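Long-range contacts in nitroreductase (Desulfitobacterium hafniense, PDB 3PXV), which binds flavin mononucleotide and probably works as an FMN-dependent oxidoreductase of the nitroreductase type: residues Cys16-Asn21 with His170-Lys175; Glu22-Glu27 with Gly92-Ile97. All blocks are in the same frame, centred on the assembly; numbering follows the deposited sequence.

Residues 16-27 run as one continuous chain through both contacts: its first half, in interaction 1, is hydrogen-bonded to the loop after strand 161-169, and its second half, in interaction 2, leads into helix 26-36 and packs on the start of strand 95-101. Interaction 1 lies at the surface beside the cofactor and relies on backbone bonds and water, with its charged side chains Arg17 and Lys175 turned to the cofactor; interaction 2 is partly buried and has no hydrogen bond across it, its side chains packing on one another and on carbonyl oxygens. Their centres are about 12 Å apart, and interaction 2 is nested within the chain loop that interaction 1 closes. Phe19 packing on Ala93, and His170 on Glu22, join the two directly.

Interaction 1: residues Cys16-Asn21 with His170-Lys175; sequences CRDFKN and HANTTK. With FMN (flavin mononucleotide), chain F.
Arg17 and Lys175 come together where two loops of the FMN-dependent nitroreductase fold converge on the cofactor, NH1 of the arginine lying 3.8 Å from CE of the lysine. Their charged groups serve different parts of the flavin mononucleotide, the flavin ring and the phosphate. Arg17 NE gives FMN O2 an almost straight bond (2.7 Å, 173°), while Arg17 NH2 donates to FMN N1 at 3.1 Å, with N1 in the guanidinium plane at its edge. Two donors on neighbouring acceptors fix the rotation of the guanidinium, and its positive charge would probably stabilise negative charge on the pyrimidine part of the flavin. Lys175 runs extended until its last bond turns aside (chi4 -58°), which brings NZ to 2.6 Å from the phosphate oxygen FMN O1P. An alanine in place of Arg17 removes both donors and would probably leave FMN O2 and N1 without these mates and the pyrimidine end less firmly held. Tyr91, Ser15, Arg13 and His178 supply further hydrogen bonds to the cofactor.

Behind this first shell the two loops are tied by their backbones. One water accepts from Arg17 N and donates to Thr173 O; a second links His170 N to Lys20 O. Between them Asn172 N donates to Asp18 O at 2.8 Å, and Lys20 N to His170 O at 2.9 Å, flanking a single beta bridge of Phe19 with Ala171. The Asp18 carboxylate stands 83° to the Asn172 amide plane, and ND2 of Asn172 gives OD1 of Asp18 only a weak, long bond. On the inner side Cys16 SG sits 3.7 Å above the plane of the Phe19 ring, over its centre, and touches Ala171 CB at 3.9 Å.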
# COMPACT_ATOMS: atom_id res chain seq x y z
N CYS B 16 -4.70 13.45 9.29
CA CYS B 16 -5.49 14.28 10.20
C CYS B 16 -5.41 13.77 11.64
O CYS B 16 -5.59 12.56 11.88
CB CYS B 16 -6.95 14.32 9.74
SG CYS B 16 -8.06 15.22 10.80
N ARG B 17 -5.15 14.66 12.58
CA ARG B 17 -5.10 14.26 13.99
C ARG B 17 -6.03 15.08 14.92
O ARG B 17 -5.73 15.32 16.08
CB ARG B 17 -3.66 14.32 14.49
CG ARG B 17 -2.80 13.27 13.86
CD ARG B 17 -1.44 13.18 14.52
NE ARG B 17 -0.65 12.16 13.85
CZ ARG B 17 0.21 12.40 12.87
NH1 ARG B 17 0.45 13.65 12.46
NH2 ARG B 17 0.86 11.38 12.30
N ASP B 18 -7.18 15.46 14.39
CA ASP B 18 -8.14 16.24 15.15
C ASP B 18 -9.42 16.25 14.33
O ASP B 18 -9.57 17.02 13.37
CB ASP B 18 -7.58 17.66 15.34
CG ASP B 18 -8.50 18.55 16.13
OD1 ASP B 18 -9.44 18.03 16.75
OD2 ASP B 18 -8.26 19.77 16.14
N PHE B 19 -10.32 15.35 14.68
CA PHE B 19 -11.59 15.18 13.98
C PHE B 19 -12.79 15.74 14.72
O PHE B 19 -12.84 15.73 15.94
CB PHE B 19 -11.85 13.68 13.78
CG PHE B 19 -10.86 12.97 12.88
CD1 PHE B 19 -9.72 12.40 13.39
CD2 PHE B 19 -11.13 12.80 11.53
CE1 PHE B 19 -8.84 11.71 12.57
CE2 PHE B 19 -10.24 12.13 10.70
CZ PHE B 19 -9.11 11.57 11.22
N LYS B 20 -13.77 16.21 13.96
CA LYS B 20 -15.06 16.64 14.47
C LYS B 20 -15.83 15.35 14.77
O LYS B 20 -15.43 14.27 14.28
CB LYS B 20 -15.81 17.51 13.44
CG LYS B 20 -15.08 18.82 13.08
CD LYS B 20 -15.60 19.53 11.80
CE LYS B 20 -16.64 20.58 12.05
NZ LYS B 20 -16.09 21.78 12.76
N ASN B 21 -16.89 15.42 15.56
CA ASN B 21 -17.65 14.21 15.89
C ASN B 21 -18.65 13.78 14.79
O ASN B 21 -19.21 12.68 14.85
CB ASN B 21 -18.32 14.30 17.29
CG ASN B 21 -19.39 15.38 17.38
OD1 ASN B 21 -19.55 16.20 16.47
ND2 ASN B 21 -20.12 15.39 18.49
N HIS B 170 -14.39 14.31 9.51
CA HIS B 170 -14.17 15.66 9.01
C HIS B 170 -13.11 16.32 9.89
O HIS B 170 -13.16 16.18 11.11
CB HIS B 170 -15.46 16.46 9.01
CG HIS B 170 -16.44 16.00 7.99
ND1 HIS B 170 -16.32 16.34 6.65
CD2 HIS B 170 -17.53 15.22 8.09
CE1 HIS B 170 -17.31 15.78 5.98
NE2 HIS B 170 -18.06 15.09 6.82
N ALA B 171 -12.16 17.00 9.26
CA ALA B 171 -11.08 17.68 10.01
C ALA B 171 -11.59 18.85 10.83
O ALA B 171 -12.34 19.69 10.33
CB ALA B 171 -9.95 18.18 9.07
N ASN B 172 -11.22 18.87 12.11
CA ASN B 172 -11.49 19.99 12.97
C ASN B 172 -10.33 20.94 12.72
O ASN B 172 -10.54 22.12 12.49
CB ASN B 172 -11.56 19.58 14.42
CG ASN B 172 -11.98 20.72 15.33
OD1 ASN B 172 -12.78 21.58 14.96
ND2 ASN B 172 -11.46 20.71 16.55
N THR B 173 -9.11 20.39 12.74
CA THR B 173 -7.90 21.17 12.45
C THR B 173 -7.06 20.44 11.39
O THR B 173 -6.96 19.21 11.36
CB THR B 173 -7.06 21.52 13.73
OG1 THR B 173 -6.35 20.38 14.19
CG2 THR B 173 -7.96 22.06 14.86
N THR B 174 -6.47 21.24 10.52
CA THR B 174 -5.66 20.79 9.39
C THR B 174 -4.15 20.60 9.68
O THR B 174 -3.64 20.92 10.78
CB THR B 174 -5.89 21.82 8.25
OG1 THR B 174 -6.89 21.30 7.36
CG2 THR B 174 -4.61 22.16 7.48
N LYS B 175 -3.47 20.00 8.72
CA LYS B 175 -2.02 19.82 8.74
C LYS B 175 -1.50 19.68 7.30
O LYS B 175 -2.16 19.06 6.47
CB LYS B 175 -1.66 18.60 9.57
CG LYS B 175 -0.31 18.00 9.29
CD LYS B 175 -0.12 16.68 9.96
CE LYS B 175 1.21 16.07 9.58
NZ LYS B 175 1.39 15.86 8.11
N1 FMN F . 0.01 8.48 12.74
C2 FMN F . -0.50 8.50 14.02
O2 FMN F . -0.74 9.55 14.61
N3 FMN F . -0.75 7.32 14.66
C4 FMN F . -0.50 6.11 14.06
O4 FMN F . -0.74 5.09 14.70
C4A FMN F . 0.02 6.09 12.77
N5 FMN F . 0.28 4.91 12.12
C5A FMN F . 0.54 4.90 10.78
C6 FMN F . 0.54 3.69 10.09
C7 FMN F . 0.79 3.64 8.72
C7M FMN F . 0.78 2.33 8.04
C8 FMN F . 1.05 4.82 8.04
C8M FMN F . 1.32 4.84 6.58
C9 FMN F . 1.04 6.04 8.72
C9A FMN F . 0.78 6.09 10.11
N10 FMN F . 0.78 7.28 10.82
C10 FMN F . 0.27 7.29 12.10
C1' FMN F . 0.72 8.56 10.05
C2' FMN F . 2.13 9.00 9.69
O2' FMN F . 2.71 9.59 10.84
C3' FMN F . 2.08 9.97 8.51
O3' FMN F . 1.54 9.34 7.37
C4' FMN F . 3.47 10.47 8.18
O4' FMN F . 3.91 11.19 9.29
C5' FMN F . 3.50 11.36 6.94
O5' FMN F . 2.63 12.46 7.11
P FMN F . 1.35 12.67 6.16
O1P FMN F . 0.57 13.80 6.73
O2P FMN F . 0.45 11.42 6.11
O3P FMN F . 1.92 13.02 4.83
O HOH W 1 -4.92 17.58 11.80
O HOH W 2 -15.74 13.63 11.82

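Interaction 2: residues Glu22-Glu27 with Gly92-Ile97; sequences EMPSDE and GAPCMI
Met23, present as selenomethionine, lays its selenium 3.8 Å from Cys95 CB, where the loop leading into helix 26-36 meets the start of strand 95-101. Its CG is anti to the backbone N (chi1 -176°), and bends at the next two bonds (chi2 69°, chi3 71°) curl the methyl group round to the Pro94 carbonyl, with Met23 CE 3.2 Å from Pro94 O. The same proline is met at a ring carbon as well: Pro94 CG touches the backbone oxygen Glu22 O at 3.6 Å. Deeper in, Pro24 meets the strand through its ring carbons, CD lying 4.0 Å from Cys95 SG. Leu29 of helix 26-36 touches both Pro24 and Cys95, continuing this buried packing, while the Cys95 backbone pairs with Leu168 in the central antiparallel sheet.

The other side is looser. Glu22 is exposed, its CB pointing away from the strand, and the chain then diverges from the strand beyond Pro24. There Ser25 takes the N-cap position of helix 26-36, its OG making a weak bond to Leu28 N, and Asp26 forms a salt bridge with Lys54.

No hydrogen bond links the two segments, and neither Pro24 nor Pro94 has a backbone N-H to offer. Helix entry and strand are therefore joined by van der Waals packing of selenium, sulfur and carbon atoms on one another and on two carbonyl oxygens, rather than by hydrogen bonds.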
# COMPACT_ATOMS: atom_id res chain seq x y z
N GLU B 22 -18.82 14.62 13.77
CA GLU B 22 -19.74 14.35 12.68
C GLU B 22 -19.37 13.11 11.86
O GLU B 22 -18.27 13.01 11.32
CB GLU B 22 -19.80 15.56 11.74
CG GLU B 22 -20.89 15.47 10.66
CD GLU B 22 -20.87 16.66 9.70
OE1 GLU B 22 -19.79 17.30 9.55
OE2 GLU B 22 -21.93 16.95 9.11
N MSE B 23 -20.33 12.19 11.77
CA MSE B 23 -20.20 10.95 11.06
C MSE B 23 -20.31 11.18 9.55
O MSE B 23 -21.22 11.90 9.09
CB MSE B 23 -21.34 10.01 11.50
CG MSE B 23 -21.32 8.59 10.90
SE MSE B 23 -19.83 7.53 11.59
CE MSE B 23 -20.37 7.22 13.43
N PRO B 24 -19.38 10.61 8.77
CA PRO B 24 -19.53 10.67 7.32
C PRO B 24 -20.77 9.88 6.93
O PRO B 24 -21.14 8.94 7.62
CB PRO B 24 -18.28 9.97 6.79
CG PRO B 24 -17.29 10.08 7.89
CD PRO B 24 -18.08 10.06 9.16
N SER B 25 -21.43 10.27 5.85
CA SER B 25 -22.64 9.58 5.41
C SER B 25 -22.34 8.15 4.93
O SER B 25 -21.22 7.84 4.53
CB SER B 25 -23.33 10.37 4.28
OG SER B 25 -22.51 10.51 3.13
N ASP B 26 -23.34 7.28 5.00
CA ASP B 26 -23.22 5.90 4.52
C ASP B 26 -22.86 5.89 3.04
O ASP B 26 -22.12 5.03 2.59
CB ASP B 26 -24.52 5.15 4.72
CG ASP B 26 -24.84 4.90 6.20
OD1 ASP B 26 -23.88 4.75 7.00
OD2 ASP B 26 -26.04 4.83 6.54
N GLU B 27 -23.41 6.85 2.30
CA GLU B 27 -23.13 7.01 0.87
C GLU B 27 -21.61 7.08 0.68
O GLU B 27 -21.04 6.35 -0.13
CB GLU B 27 -23.81 8.29 0.35
CG GLU B 27 -23.92 8.44 -1.18
CD GLU B 27 -24.54 9.78 -1.61
OE1 GLU B 27 -24.17 10.82 -1.03
OE2 GLU B 27 -25.38 9.79 -2.53
N GLY B 92 -10.43 11.58 18.24
CA GLY B 92 -11.86 11.92 18.23
C GLY B 92 -12.61 11.49 16.98
O GLY B 92 -13.71 11.98 16.72
N ALA B 93 -12.01 10.59 16.19
CA ALA B 93 -12.62 10.11 14.95
C ALA B 93 -13.85 9.32 15.31
O ALA B 93 -13.80 8.50 16.22
CB ALA B 93 -11.66 9.23 14.16
N PRO B 94 -14.95 9.55 14.58
CA PRO B 94 -16.19 8.87 14.85
C PRO B 94 -16.35 7.53 14.14
O PRO B 94 -17.34 6.85 14.35
CB PRO B 94 -17.23 9.88 14.35
CG PRO B 94 -16.54 10.50 13.16
CD PRO B 94 -15.10 10.58 13.53
N CYS B 95 -15.40 7.17 13.28
CA CYS B 95 -15.44 5.87 12.60
C CYS B 95 -14.09 5.54 12.00
O CYS B 95 -13.23 6.39 11.85
CB CYS B 95 -16.48 5.83 11.48
SG CYS B 95 -16.00 6.77 10.06
N MSE B 96 -13.91 4.28 11.65
CA MSE B 96 -12.66 3.83 11.08
C MSE B 96 -12.89 2.55 10.30
O MSE B 96 -13.86 1.86 10.50
CB MSE B 96 -11.60 3.56 12.18
CG MSE B 96 -11.92 2.42 13.14
SE MSE B 96 -10.53 2.15 14.43
CE MSE B 96 -11.40 0.79 15.52
N ILE B 97 -11.97 2.28 9.40
CA ILE B 97 -12.00 1.03 8.68
C ILE B 97 -10.84 0.24 9.23
O ILE B 97 -9.70 0.72 9.22
CB ILE B 97 -11.86 1.24 7.20
CG1 ILE B 97 -13.16 1.85 6.67
CG2 ILE B 97 -11.55 -0.09 6.54
CD1 ILE B 97 -13.16 2.18 5.19